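Local coordinates for protein tRNA (guanine(6)-N2)-methyltransferase (Thermus thermophilus, PDB 3TMA) that transfers a methyl group from S-adenosyl-L-methionine to the exocyclic N2 of guanosine 6 in tRNA, pairing an N-terminal THUMP domain with a catalytic Rossmann-fold domain, at residues Thr25-Leu30 with Ser186-Leu191; Ala81-Ser86 with Ala163-Gln168; Arg206-Phe211 with Arg268-Val273; Pro230-Asp235 with Trp255-Arg260; Leu316-Ala321 with Gly342-Arg347. All blocks are in the same frame, centred on the assembly; numbering follows the deposited sequence.

Interaction 1. Residues Thr25-Leu30 with Ser186-Leu191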
# COMPACT_ATOMS: atom_id res chain seq x y z
N THR A 25 -4.19 3.96 6.21
CA THR A 25 -2.85 3.43 6.43
C THR A 25 -2.26 2.92 5.12
O THR A 25 -2.98 2.48 4.22
CB THR A 25 -2.85 2.26 7.43
OG1 THR A 25 -3.66 1.22 6.89
CG2 THR A 25 -3.44 2.67 8.76
N THR A 26 -0.93 2.96 5.02
CA THR A 26 -0.23 2.52 3.81
C THR A 26 1.12 1.94 4.30
O THR A 26 1.36 1.90 5.51
CB THR A 26 -0.05 3.73 2.84
OG1 THR A 26 0.49 3.29 1.58
CG2 THR A 26 0.86 4.86 3.45
N HIS A 27 2.03 1.57 3.41
CA HIS A 27 3.40 1.24 3.88
C HIS A 27 4.11 2.48 4.42
O HIS A 27 4.12 3.51 3.78
CB HIS A 27 4.24 0.62 2.74
CG HIS A 27 3.61 -0.59 2.13
ND1 HIS A 27 3.93 -1.87 2.52
CD2 HIS A 27 2.69 -0.71 1.14
CE1 HIS A 27 3.22 -2.74 1.81
NE2 HIS A 27 2.48 -2.06 0.95
N PRO A 28 4.76 2.38 5.59
CA PRO A 28 5.64 3.49 5.98
C PRO A 28 6.57 3.89 4.85
O PRO A 28 7.15 3.00 4.18
CB PRO A 28 6.45 2.91 7.17
CG PRO A 28 5.36 1.96 7.86
CD PRO A 28 4.68 1.32 6.62
N GLY A 29 6.69 5.20 4.62
CA GLY A 29 7.47 5.71 3.47
C GLY A 29 6.63 6.17 2.28
O GLY A 29 7.14 6.80 1.35
N LEU A 30 5.36 5.79 2.26
CA LEU A 30 4.46 6.18 1.16
C LEU A 30 3.41 7.23 1.60
O LEU A 30 2.45 7.47 0.87
CB LEU A 30 3.72 4.93 0.62
CG LEU A 30 4.54 3.74 0.06
CD1 LEU A 30 3.57 2.64 -0.50
CD2 LEU A 30 5.51 4.20 -1.04
N SER A 186 5.83 -10.80 -1.33
CA SER A 186 5.58 -9.74 -0.37
C SER A 186 5.02 -8.49 -1.06
O SER A 186 4.68 -7.50 -0.39
CB SER A 186 6.85 -9.42 0.43
OG SER A 186 6.51 -8.88 1.70
N LEU A 187 4.90 -8.54 -2.40
CA LEU A 187 4.66 -7.32 -3.18
C LEU A 187 3.19 -6.95 -3.39
O LEU A 187 2.52 -7.54 -4.25
CB LEU A 187 5.36 -7.38 -4.52
CG LEU A 187 5.04 -6.06 -5.23
CD1 LEU A 187 6.01 -5.01 -4.79
CD2 LEU A 187 5.08 -6.21 -6.70
N THR A 188 2.72 -5.92 -2.71
CA THR A 188 1.28 -5.64 -2.69
C THR A 188 0.91 -4.81 -3.91
O THR A 188 1.77 -4.07 -4.45
CB THR A 188 0.90 -4.87 -1.42
OG1 THR A 188 1.56 -3.60 -1.43
CG2 THR A 188 1.40 -5.61 -0.19
N PRO A 189 -0.38 -4.78 -4.27
CA PRO A 189 -0.81 -3.79 -5.27
C PRO A 189 -0.55 -2.33 -4.82
O PRO A 189 -0.37 -1.45 -5.67
CB PRO A 189 -2.33 -4.06 -5.41
CG PRO A 189 -2.46 -5.51 -5.11
CD PRO A 189 -1.42 -5.82 -4.04
N VAL A 190 -0.52 -2.06 -3.51
CA VAL A 190 -0.22 -0.70 -3.04
C VAL A 190 1.22 -0.25 -3.41
O VAL A 190 1.45 0.85 -3.88
CB VAL A 190 -0.45 -0.58 -1.52
CG1 VAL A 190 0.12 0.75 -1.00
CG2 VAL A 190 -2.00 -0.66 -1.22
N LEU A 191 2.19 -1.14 -3.20
CA LEU A 191 3.55 -0.90 -3.62
C LEU A 191 3.71 -0.77 -5.13
O LEU A 191 4.42 0.14 -5.62
CB LEU A 191 4.46 -2.01 -3.11
CG LEU A 191 5.34 -1.45 -2.00
CD1 LEU A 191 6.14 -2.58 -1.36
CD2 LEU A 191 6.25 -0.38 -2.64
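Thr188 OG1 is gripped from two directions, by the imidazole of His27 and by a backbone amide one turn further on. His27 NE2 lies 3.0 Å from Thr188 OG1, a hydrogen bond in which either atom could be the donor, and Leu191 N donates to the same OG1 at 3.1 Å, with an N-H...O angle of 169°. The latter is a capping bond: Thr188 is the N-cap residue of helix 189-198, and its OG1 stands between the backbone N and the carbonyl carbon (chi1 63°), which turns it toward the amide of the first turn. His27 thus reaches from the loop after strand 21-25, on the THUMP side of the protein, to the first turn of a helix in the methyltransferase domain. Leu191 CG covers one face of the imidazole, 4.3 Å from the ring centroid, a CH-pi contact displaced toward the rim. Val190 CG1 meets the ring in its plane at the edge, 3.6 Å from His27 CD2. The same methyl also touches Thr26 OG1, whose polar partner is Leu72 O, and packs against Leu30 CD1 at 4.0 Å. His74 stacks edge-to-face with the His27 ring, and a weak hydrogen bond joins His27 ND1 to Glu340 O.

Interaction 2. Residues Ala81-Ser86 with Ala163-Gln168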
# COMPACT_ATOMS: atom_id res chain seq x y z
N ALA A 81 -13.90 10.32 17.70
CA ALA A 81 -13.46 11.23 18.78
C ALA A 81 -11.96 11.23 18.82
O ALA A 81 -11.31 10.18 18.60
CB ALA A 81 -13.96 10.76 20.13
N ARG A 82 -11.41 12.37 19.16
CA ARG A 82 -10.00 12.44 19.52
C ARG A 82 -9.93 13.26 20.79
O ARG A 82 -10.55 14.31 20.89
CB ARG A 82 -9.27 13.13 18.37
CG ARG A 82 -7.88 13.61 18.59
CD ARG A 82 -7.45 14.23 17.22
NE ARG A 82 -6.02 14.56 17.12
CZ ARG A 82 -5.37 14.75 15.97
NH1 ARG A 82 -4.08 15.00 16.01
NH2 ARG A 82 -6.00 14.65 14.79
N LEU A 83 -9.25 12.74 21.80
CA LEU A 83 -9.15 13.48 23.05
C LEU A 83 -7.83 13.34 23.77
O LEU A 83 -7.05 12.39 23.57
CB LEU A 83 -10.31 13.18 24.01
CG LEU A 83 -10.62 11.81 24.63
CD1 LEU A 83 -11.04 10.77 23.61
CD2 LEU A 83 -9.55 11.29 25.54
N LEU A 84 -7.59 14.33 24.61
CA LEU A 84 -6.41 14.39 25.43
C LEU A 84 -6.68 13.48 26.60
O LEU A 84 -7.70 13.61 27.26
CB LEU A 84 -6.21 15.83 25.92
CG LEU A 84 -4.76 16.21 26.19
CD1 LEU A 84 -3.93 16.13 24.89
CD2 LEU A 84 -4.73 17.62 26.80
N LEU A 85 -5.83 12.49 26.80
CA LEU A 85 -6.08 11.50 27.83
C LEU A 85 -5.55 12.02 29.14
O LEU A 85 -4.41 12.49 29.23
CB LEU A 85 -5.41 10.17 27.47
CG LEU A 85 -6.15 8.89 27.89
CD1 LEU A 85 -7.68 9.02 27.82
CD2 LEU A 85 -5.65 7.71 27.06
N SER A 86 -6.54 11.95 30.03
CA SER A 86 -6.55 12.38 31.39
C SER A 86 -5.88 11.25 32.11
O SER A 86 -6.24 10.08 32.04
CB SER A 86 -7.98 12.57 31.89
OG SER A 86 -8.69 11.35 31.89
N ALA A 163 -5.93 10.20 22.45
CA ALA A 163 -6.56 8.96 22.08
C ALA A 163 -7.61 9.20 20.99
O ALA A 163 -8.27 10.25 20.97
CB ALA A 163 -7.18 8.30 23.31
N PHE A 164 -7.77 8.22 20.13
CA PHE A 164 -8.65 8.24 18.96
C PHE A 164 -9.56 7.04 19.11
O PHE A 164 -9.08 5.95 19.41
CB PHE A 164 -7.83 8.05 17.67
CG PHE A 164 -6.81 9.16 17.40
CD1 PHE A 164 -5.63 9.24 18.12
CD2 PHE A 164 -7.01 10.06 16.35
CE1 PHE A 164 -4.69 10.25 17.86
CE2 PHE A 164 -6.06 11.04 16.04
CZ PHE A 164 -4.91 11.14 16.80
N LEU A 165 -10.87 7.22 18.91
CA LEU A 165 -11.84 6.13 19.02
C LEU A 165 -12.74 6.15 17.82
O LEU A 165 -13.23 7.24 17.42
CB LEU A 165 -12.73 6.30 20.28
CG LEU A 165 -12.00 6.18 21.63
CD1 LEU A 165 -11.49 7.54 22.11
CD2 LEU A 165 -12.95 5.60 22.66
N GLY A 166 -13.02 4.97 17.27
CA GLY A 166 -13.91 4.87 16.09
C GLY A 166 -14.04 3.46 15.59
O GLY A 166 -13.92 2.51 16.35
N VAL A 167 -14.28 3.32 14.28
CA VAL A 167 -14.66 2.04 13.71
C VAL A 167 -13.84 1.83 12.42
O VAL A 167 -13.61 2.77 11.64
CB VAL A 167 -16.23 1.98 13.46
CG1 VAL A 167 -16.68 3.14 12.58
CG2 VAL A 167 -16.65 0.67 12.83
N GLN A 168 -13.28 0.64 12.28
CA GLN A 168 -12.65 0.23 11.04
C GLN A 168 -13.68 0.15 9.90
O GLN A 168 -14.72 -0.47 10.05
CB GLN A 168 -11.96 -1.11 11.22
CG GLN A 168 -10.98 -1.42 10.10
CD GLN A 168 -9.94 -2.45 10.54
OE1 GLN A 168 -9.24 -2.26 11.54
NE2 GLN A 168 -9.85 -3.55 9.82
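Two neighbouring antiparallel strands of the THUMP-side sheet, 76-84 and 162-168, meet here. Ala81 and Leu165 form one hydrogen-bonded pair, with Leu165 N donating to Ala81 O at 3.0 Å, and Leu83 and Ala163 form the next, where Ala163 N reaches Leu83 O at 2.7 Å. Between them, the non-hydrogen-bonded pair Arg82 and Phe164 sends its side chains to the same face. The arginine runs extended from CG to NE alongside the ring, with Arg82 CG 4.3 Å from the ring centroid and Arg82 NE 3.6 Å from Phe164 CZ; the guanidinium and ring planes are 43° apart. On the other face Leu83 CD1 touches Leu165 CD1 at 3.6 Å. Leu85 CD2, just past the strand, packs on Ala163 CB; helix 90-99 covers Leu83, Ala163 and Leu165. The side chains that meet on the Leu83 face are apolar, whereas on the other Phe164 lies along the aliphatic part of Arg82 and against one guanidinium face, a cation that salt bridges to Glu48 and Glu162 probably hold in place.

Interaction 3. Residues Arg206-Phe211 with Arg268-Val273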
# COMPACT_ATOMS: atom_id res chain seq x y z
N ARG A 206 3.86 3.84 -22.69
CA ARG A 206 4.22 2.41 -22.78
C ARG A 206 4.91 1.99 -21.50
O ARG A 206 5.85 2.67 -21.04
CB ARG A 206 5.19 2.20 -23.97
CG ARG A 206 4.57 2.52 -25.37
CD ARG A 206 5.69 2.79 -26.42
NE ARG A 206 6.51 3.94 -26.03
CZ ARG A 206 7.62 4.33 -26.65
NH1 ARG A 206 8.29 5.40 -26.22
NH2 ARG A 206 8.01 3.69 -27.74
N VAL A 207 4.52 0.86 -20.93
CA VAL A 207 5.05 0.51 -19.60
C VAL A 207 5.55 -0.92 -19.66
O VAL A 207 4.86 -1.77 -20.29
CB VAL A 207 3.92 0.56 -18.53
CG1 VAL A 207 4.43 -0.02 -17.16
CG2 VAL A 207 3.44 1.98 -18.36
N LEU A 208 6.72 -1.20 -19.07
CA LEU A 208 7.22 -2.59 -19.01
C LEU A 208 7.37 -3.03 -17.56
O LEU A 208 7.95 -2.31 -16.74
CB LEU A 208 8.57 -2.73 -19.73
CG LEU A 208 9.40 -4.01 -19.45
CD1 LEU A 208 8.72 -5.26 -20.07
CD2 LEU A 208 10.85 -3.80 -20.00
N ASP A 209 6.87 -4.24 -17.26
CA ASP A 209 7.11 -4.93 -15.95
C ASP A 209 8.09 -6.12 -16.18
O ASP A 209 7.68 -7.20 -16.62
CB ASP A 209 5.76 -5.41 -15.44
CG ASP A 209 5.85 -6.29 -14.19
OD1 ASP A 209 6.98 -6.44 -13.62
OD2 ASP A 209 4.77 -6.83 -13.79
N PRO A 210 9.41 -5.92 -15.96
CA PRO A 210 10.36 -6.92 -16.46
C PRO A 210 10.55 -8.14 -15.56
O PRO A 210 11.16 -9.14 -16.01
CB PRO A 210 11.66 -6.11 -16.60
CG PRO A 210 11.59 -5.06 -15.46
CD PRO A 210 10.08 -4.74 -15.37
N PHE A 211 10.05 -8.10 -14.31
CA PHE A 211 10.07 -9.29 -13.43
C PHE A 211 8.65 -9.52 -12.96
O PHE A 211 8.31 -9.21 -11.81
CB PHE A 211 10.98 -9.07 -12.19
CG PHE A 211 12.40 -8.70 -12.53
CD1 PHE A 211 13.34 -9.69 -12.76
CD2 PHE A 211 12.81 -7.36 -12.60
CE1 PHE A 211 14.69 -9.37 -13.10
CE2 PHE A 211 14.15 -7.02 -12.96
CZ PHE A 211 15.09 -8.05 -13.17
N ARG A 268 15.89 -8.60 -26.48
CA ARG A 268 15.54 -9.77 -27.30
C ARG A 268 14.01 -9.94 -27.36
O ARG A 268 13.48 -10.68 -28.19
CB ARG A 268 16.17 -11.06 -26.71
CG ARG A 268 17.69 -11.19 -26.85
CD ARG A 268 18.23 -12.54 -26.31
NE ARG A 268 19.67 -12.53 -26.12
CZ ARG A 268 20.39 -13.57 -25.67
NH1 ARG A 268 19.81 -14.73 -25.38
NH2 ARG A 268 21.70 -13.46 -25.56
N PHE A 269 13.30 -9.27 -26.46
CA PHE A 269 11.87 -9.57 -26.19
C PHE A 269 10.92 -8.38 -26.26
O PHE A 269 9.73 -8.55 -26.57
CB PHE A 269 11.74 -10.21 -24.80
CG PHE A 269 12.51 -11.48 -24.65
CD1 PHE A 269 12.04 -12.67 -25.22
CD2 PHE A 269 13.75 -11.49 -24.02
CE1 PHE A 269 12.78 -13.86 -25.12
CE2 PHE A 269 14.50 -12.68 -23.92
CZ PHE A 269 14.02 -13.86 -24.46
N PHE A 270 11.40 -7.19 -25.88
CA PHE A 270 10.52 -6.02 -25.76
C PHE A 270 11.00 -4.86 -26.59
O PHE A 270 12.21 -4.63 -26.67
CB PHE A 270 10.40 -5.58 -24.27
CG PHE A 270 9.82 -6.67 -23.37
CD1 PHE A 270 8.49 -7.09 -23.56
CD2 PHE A 270 10.62 -7.34 -22.45
CE1 PHE A 270 7.93 -8.12 -22.80
CE2 PHE A 270 10.07 -8.36 -21.63
CZ PHE A 270 8.71 -8.75 -21.82
N PRO A 271 10.08 -4.01 -27.05
CA PRO A 271 10.43 -2.80 -27.79
C PRO A 271 10.70 -1.64 -26.83
O PRO A 271 10.59 -1.79 -25.59
CB PRO A 271 9.16 -2.53 -28.61
CG PRO A 271 8.06 -2.96 -27.71
CD PRO A 271 8.61 -4.19 -26.95
N GLU A 272 11.01 -0.47 -27.38
CA GLU A 272 11.19 0.72 -26.53
C GLU A 272 9.89 0.98 -25.72
O GLU A 272 8.78 0.75 -26.24
CB GLU A 272 11.46 1.94 -27.39
CG GLU A 272 11.56 3.24 -26.58
CD GLU A 272 11.85 4.44 -27.47
OE1 GLU A 272 10.89 5.03 -28.05
OE2 GLU A 272 13.05 4.77 -27.61
N VAL A 273 10.04 1.49 -24.51
CA VAL A 273 8.90 1.87 -23.67
C VAL A 273 9.20 3.22 -22.99
O VAL A 273 10.31 3.76 -23.15
CB VAL A 273 8.58 0.79 -22.56
CG1 VAL A 273 8.16 -0.53 -23.16
CG2 VAL A 273 9.75 0.63 -21.60
O HOH W 1 7.93 0.95 -28.64
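Arg206 and Glu272 form a salt bridge in which both terminal nitrogens converge on one oxygen. Arg206 NH1 and Arg206 NH2 each donate to Glu272 OE1 at 3.2 Å, and this acceptor lies in the guanidinium plane while the carboxylate is turned 88° against it. NH2 uses the anti lone pair of OE1, whereas NH1 comes from above the carboxylate plane. A water bridges the pair further, accepting from Arg206 NH2 and donating to Glu272 O at 2.6 Å. The arginine chain bends at chi3 (-60°), which lays one guanidinium face over the backbone between Glu272 and Val273. Asp274 gives Arg206 NH1 a second anionic partner.

The apolar contacts lie further along strand 207-209, a strand of the Rossmann-fold sheet. Leu208 CD1 sits over the centre of the Phe270 ring, 3.6 Å from its centroid, a CH-pi contact; the two side chains cross at about a right angle. Leu208 CB also meets Val273 CG2 at 4.0 Å, and Tyr232 of the adjoining strand touches Leu208, Phe270 and Val273. The loop before strand 275-278 is thus fixed in two ways: Phe270 and Val273 pack on Leu208, and at the start of the strand Arg206 probably offsets the charges of Glu272 and Asp274.

Interaction 4. Residues Pro230-Asp235 with Trp255-Arg260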
# COMPACT_ATOMS: atom_id res chain seq x y z
N PRO A 230 0.01 0.75 -23.80
CA PRO A 230 0.56 -0.61 -23.98
C PRO A 230 1.34 -1.09 -22.73
O PRO A 230 2.13 -0.34 -22.17
CB PRO A 230 1.52 -0.45 -25.17
CG PRO A 230 0.97 0.83 -25.93
CD PRO A 230 0.56 1.72 -24.77
N VAL A 231 1.03 -2.29 -22.24
CA VAL A 231 1.70 -2.85 -21.04
C VAL A 231 2.36 -4.16 -21.44
O VAL A 231 1.72 -5.02 -22.05
CB VAL A 231 0.72 -3.14 -19.89
CG1 VAL A 231 1.48 -3.81 -18.70
CG2 VAL A 231 0.08 -1.84 -19.43
N TYR A 232 3.68 -4.24 -21.22
CA TYR A 232 4.49 -5.42 -21.55
C TYR A 232 4.94 -6.00 -20.20
O TYR A 232 5.20 -5.24 -19.26
CB TYR A 232 5.74 -4.97 -22.36
CG TYR A 232 5.40 -4.36 -23.72
CD1 TYR A 232 5.31 -5.16 -24.86
CD2 TYR A 232 5.24 -2.97 -23.87
CE1 TYR A 232 4.99 -4.59 -26.12
CE2 TYR A 232 4.97 -2.40 -25.11
CZ TYR A 232 4.81 -3.21 -26.22
OH TYR A 232 4.50 -2.62 -27.42
N ALA A 233 5.04 -7.32 -20.10
CA ALA A 233 5.36 -7.93 -18.83
C ALA A 233 6.08 -9.21 -19.12
O ALA A 233 5.64 -9.99 -19.98
CB ALA A 233 4.08 -8.20 -18.03
N GLY A 234 7.16 -9.48 -18.39
CA GLY A 234 7.99 -10.62 -18.73
C GLY A 234 8.36 -11.43 -17.52
O GLY A 234 8.51 -10.89 -16.41
N ASP A 235 8.58 -12.73 -17.73
CA ASP A 235 9.11 -13.56 -16.68
C ASP A 235 9.64 -14.86 -17.28
O ASP A 235 9.22 -15.28 -18.36
CB ASP A 235 7.99 -13.88 -15.68
CG ASP A 235 8.51 -14.32 -14.34
OD1 ASP A 235 8.71 -15.56 -14.15
OD2 ASP A 235 8.70 -13.43 -13.46
N TRP A 255 -5.46 -6.72 -22.48
CA TRP A 255 -4.53 -6.21 -23.44
C TRP A 255 -3.07 -6.32 -22.98
O TRP A 255 -2.23 -6.01 -23.71
CB TRP A 255 -4.86 -4.78 -23.78
CG TRP A 255 -4.79 -3.84 -22.65
CD1 TRP A 255 -3.73 -3.14 -22.24
CD2 TRP A 255 -5.85 -3.51 -21.78
NE1 TRP A 255 -4.05 -2.36 -21.19
CE2 TRP A 255 -5.36 -2.59 -20.87
CE3 TRP A 255 -7.18 -3.90 -21.69
CZ2 TRP A 255 -6.13 -2.04 -19.89
CZ3 TRP A 255 -7.95 -3.35 -20.72
CH2 TRP A 255 -7.43 -2.44 -19.83
N ILE A 256 -2.79 -6.74 -21.76
CA ILE A 256 -1.38 -6.85 -21.31
C ILE A 256 -0.68 -7.94 -22.15
O ILE A 256 -1.23 -9.03 -22.32
CB ILE A 256 -1.31 -7.27 -19.84
CG1 ILE A 256 -1.90 -6.15 -18.95
CG2 ILE A 256 0.16 -7.54 -19.45
CD1 ILE A 256 -2.32 -6.69 -17.54
N ARG A 257 0.54 -7.65 -22.62
CA ARG A 257 1.30 -8.63 -23.39
C ARG A 257 2.23 -9.30 -22.43
O ARG A 257 3.28 -8.71 -22.07
CB ARG A 257 2.10 -7.93 -24.49
CG ARG A 257 3.04 -8.86 -25.33
CD ARG A 257 3.54 -8.14 -26.64
NE ARG A 257 4.65 -8.84 -27.30
CZ ARG A 257 4.46 -9.87 -28.14
NH1 ARG A 257 3.23 -10.32 -28.39
NH2 ARG A 257 5.49 -10.47 -28.71
N PHE A 258 1.86 -10.50 -21.97
CA PHE A 258 2.74 -11.31 -21.10
C PHE A 258 3.62 -12.21 -21.97
O PHE A 258 3.12 -12.96 -22.80
CB PHE A 258 1.95 -12.21 -20.14
CG PHE A 258 1.18 -11.46 -19.06
CD1 PHE A 258 1.82 -11.03 -17.91
CD2 PHE A 258 -0.18 -11.23 -19.19
CE1 PHE A 258 1.13 -10.35 -16.89
CE2 PHE A 258 -0.90 -10.53 -18.20
CZ PHE A 258 -0.25 -10.08 -17.06
N LEU A 259 4.90 -12.25 -21.67
CA LEU A 259 5.84 -12.96 -22.53
C LEU A 259 6.87 -13.68 -21.68
O LEU A 259 7.31 -13.15 -20.65
CB LEU A 259 6.52 -11.92 -23.42
CG LEU A 259 6.87 -12.09 -24.89
CD1 LEU A 259 5.68 -12.61 -25.78
CD2 LEU A 259 7.45 -10.76 -25.40
N ARG A 260 7.25 -14.89 -22.07
CA ARG A 260 8.37 -15.56 -21.43
C ARG A 260 9.64 -14.83 -21.86
O ARG A 260 9.90 -14.71 -23.05
CB ARG A 260 8.42 -17.04 -21.82
CG ARG A 260 9.61 -17.78 -21.17
CD ARG A 260 9.95 -19.11 -21.90
NE ARG A 260 11.38 -19.44 -21.82
CZ ARG A 260 11.96 -20.07 -20.79
NH1 ARG A 260 13.26 -20.31 -20.82
NH2 ARG A 260 11.25 -20.43 -19.74
O HOH W 2 -0.70 -3.82 -24.17
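Ala233 CB packs against the Phe258 ring at an oblique approach, 3.6 Å from Phe258 CD1, and Ile256 CG2 covers one face of that same ring. Ile256 CG2 also meets Val231 CG1 at 4.0 Å, the Val231 and Ile256 side chains lying side by side and pointing the same way. On the other face of the sheet Arg257 runs extended from CG to NE, its CG anti to the backbone N (chi1 176°), which carries Arg257 CD to 3.9 Å from Tyr232 CE1; the ring and guanidinium planes stand 82° apart. Leu259 CD1 lies over one face of that guanidinium.

The two strands run parallel and in register. Arg257 N donates to Val231 O at 2.9 Å, almost straight at 178°, and Leu259 N to Ala233 O at 2.9 Å, while Ala233 N and Asp235 N return bonds to Arg257 O and Leu259 O. A water accepts from Val231 N and donates to Trp255 O at 2.7 Å.

Strand 231-235, helix 238-250 and strand 257-260 make a beta-alpha-beta unit of the Rossmann fold. Helix 238-250 packs on Phe258, and helix 216-225 on Ala233 and Ile256. Strand 231-235 lies between strand 207-209 and strand 257-260, the outermost on that side within the chain.

Interaction 5. Residues Leu316-Ala321 with Gly342-Arg347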
# COMPACT_ATOMS: atom_id res chain seq x y z
N LEU A 316 12.62 -1.30 -7.10
CA LEU A 316 12.64 -1.62 -5.66
C LEU A 316 13.81 -2.58 -5.36
O LEU A 316 13.97 -3.59 -6.08
CB LEU A 316 11.29 -2.29 -5.35
CG LEU A 316 10.71 -2.59 -3.98
CD1 LEU A 316 10.61 -1.38 -3.05
CD2 LEU A 316 9.33 -3.12 -4.31
N THR A 317 14.62 -2.30 -4.34
CA THR A 317 15.73 -3.21 -4.03
C THR A 317 16.11 -3.19 -2.54
O THR A 317 16.19 -2.12 -1.93
CB THR A 317 17.04 -2.86 -4.89
OG1 THR A 317 18.14 -3.67 -4.45
CG2 THR A 317 17.44 -1.40 -4.69
N LEU A 318 16.43 -4.36 -2.00
CA LEU A 318 17.07 -4.48 -0.69
C LEU A 318 18.56 -4.20 -0.69
O LEU A 318 19.20 -4.11 0.39
CB LEU A 318 16.77 -5.86 -0.04
CG LEU A 318 15.31 -5.96 0.45
CD1 LEU A 318 14.88 -7.44 0.58
CD2 LEU A 318 15.13 -5.20 1.77
N ARG A 319 19.13 -4.03 -1.89
CA ARG A 319 20.59 -3.87 -1.99
C ARG A 319 20.98 -2.57 -2.72
O ARG A 319 21.52 -2.63 -3.83
CB ARG A 319 21.17 -5.10 -2.71
CG ARG A 319 21.14 -6.38 -1.85
CD ARG A 319 21.72 -7.56 -2.59
NE ARG A 319 21.65 -8.80 -1.82
CZ ARG A 319 22.59 -9.24 -1.00
NH1 ARG A 319 23.74 -8.58 -0.80
NH2 ARG A 319 22.37 -10.39 -0.38
N PRO A 320 20.79 -1.40 -2.07
CA PRO A 320 21.04 -0.14 -2.78
C PRO A 320 22.50 0.08 -3.17
O PRO A 320 22.76 0.59 -4.28
CB PRO A 320 20.55 0.93 -1.79
CG PRO A 320 20.60 0.26 -0.44
CD PRO A 320 20.25 -1.19 -0.72
N ALA A 321 23.45 -0.33 -2.33
CA ALA A 321 24.84 -0.16 -2.69
C ALA A 321 25.20 -0.97 -3.94
O ALA A 321 25.91 -0.51 -4.83
CB ALA A 321 25.74 -0.54 -1.52
N GLY A 342 6.77 -5.92 4.12
CA GLY A 342 6.86 -7.21 4.79
C GLY A 342 7.82 -7.23 5.98
O GLY A 342 8.56 -8.18 6.14
N GLY A 343 7.85 -6.16 6.77
CA GLY A 343 8.76 -6.09 7.91
C GLY A 343 10.22 -5.65 7.63
O GLY A 343 10.98 -5.49 8.57
N VAL A 344 10.58 -5.43 6.37
CA VAL A 344 11.94 -5.00 6.02
C VAL A 344 11.90 -3.72 5.21
O VAL A 344 10.80 -3.21 4.94
CB VAL A 344 12.81 -6.14 5.38
CG1 VAL A 344 12.86 -7.37 6.32
CG2 VAL A 344 12.28 -6.56 3.99
N TYR A 345 13.06 -3.15 4.86
CA TYR A 345 13.07 -1.79 4.31
C TYR A 345 13.82 -1.67 2.97
O TYR A 345 14.97 -1.17 2.93
CB TYR A 345 13.66 -0.82 5.33
CG TYR A 345 12.74 -0.52 6.47
CD1 TYR A 345 12.63 -1.40 7.52
CD2 TYR A 345 11.93 0.62 6.47
CE1 TYR A 345 11.80 -1.13 8.62
CE2 TYR A 345 11.10 0.90 7.56
CZ TYR A 345 11.05 0.02 8.62
OH TYR A 345 10.22 0.25 9.70
N PRO A 346 13.16 -2.07 1.87
CA PRO A 346 13.78 -1.82 0.57
C PRO A 346 13.83 -0.32 0.25
O PRO A 346 13.10 0.48 0.87
CB PRO A 346 12.86 -2.53 -0.40
CG PRO A 346 11.54 -2.56 0.27
CD PRO A 346 11.87 -2.78 1.74
N ARG A 347 14.69 0.05 -0.70
CA ARG A 347 14.69 1.39 -1.26
C ARG A 347 13.92 1.38 -2.56
O ARG A 347 13.89 0.35 -3.26
CB ARG A 347 16.16 1.82 -1.53
CG ARG A 347 16.84 2.42 -0.28
CD ARG A 347 17.02 1.39 0.86
NE ARG A 347 17.87 1.95 1.91
CZ ARG A 347 17.61 1.91 3.21
NH1 ARG A 347 16.66 1.11 3.69
NH2 ARG A 347 18.40 2.59 4.06
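Close to the probable S-adenosyl-L-methionine pocket, the C-terminal end of strand 312-317 pairs with the start of strand 347-353. Thr317 and Arg347 form an antiparallel hydrogen-bonded pair: Arg347 N donates to Thr317 O at 2.9 Å and Thr317 N to Arg347 O at 3.0 Å. Beside the pair, Leu316 CD1 packs against Pro346 CG at 3.6 Å, the two side chains pointing the same way. The Leu316 side chain is itself about 4 Å from that of Asn279, which probably binds S-adenosyl-L-methionine.

Strand 347-353 is the antiparallel member next to the parallel strands of the Rossmann-fold sheet, so this bridge lies where the strand direction reverses. Past it the chain turns into helix 320-326. Thr317 OG1 accepts from Arg319 N at 2.8 Å, an ST turn, and also bonds Tyr296 OH. Leu318 CD2 reaches back to Val344 CG2, at 3.9 Å, and to the Pro346 ring.

Arg347 bends at chi2 (66°), which turns its guanidinium back toward Tyr345; there Arg347 NH1 bonds Tyr345 O at 2.9 Å, the oxygen lying at the guanidinium edge and in its plane. Pro320 CG touches the chain obliquely, 4.0 Å from Arg347 CD.

In the fold
From the N terminus, interaction 1 opens first, at the loop after strand 21-25, and closes 156 residues later at helix 189-198, joining the THUMP side to the methyltransferase domain. Interaction 2 falls wholly within that span and pairs two strands of the N-terminal sheet, its centre about 25 Å from that of interaction 1. Interaction 3 then opens at strand 207-209 and encloses interaction 4; the two touch through backbone bonding between strands 207-209 and 231-235. Interaction 5 follows in series at the far side of the same Rossmann-fold sheet. It touches interaction 1 where Leu187 packs on Leu316, so the helix start that meets His27 lies next to the end of strand 312-317.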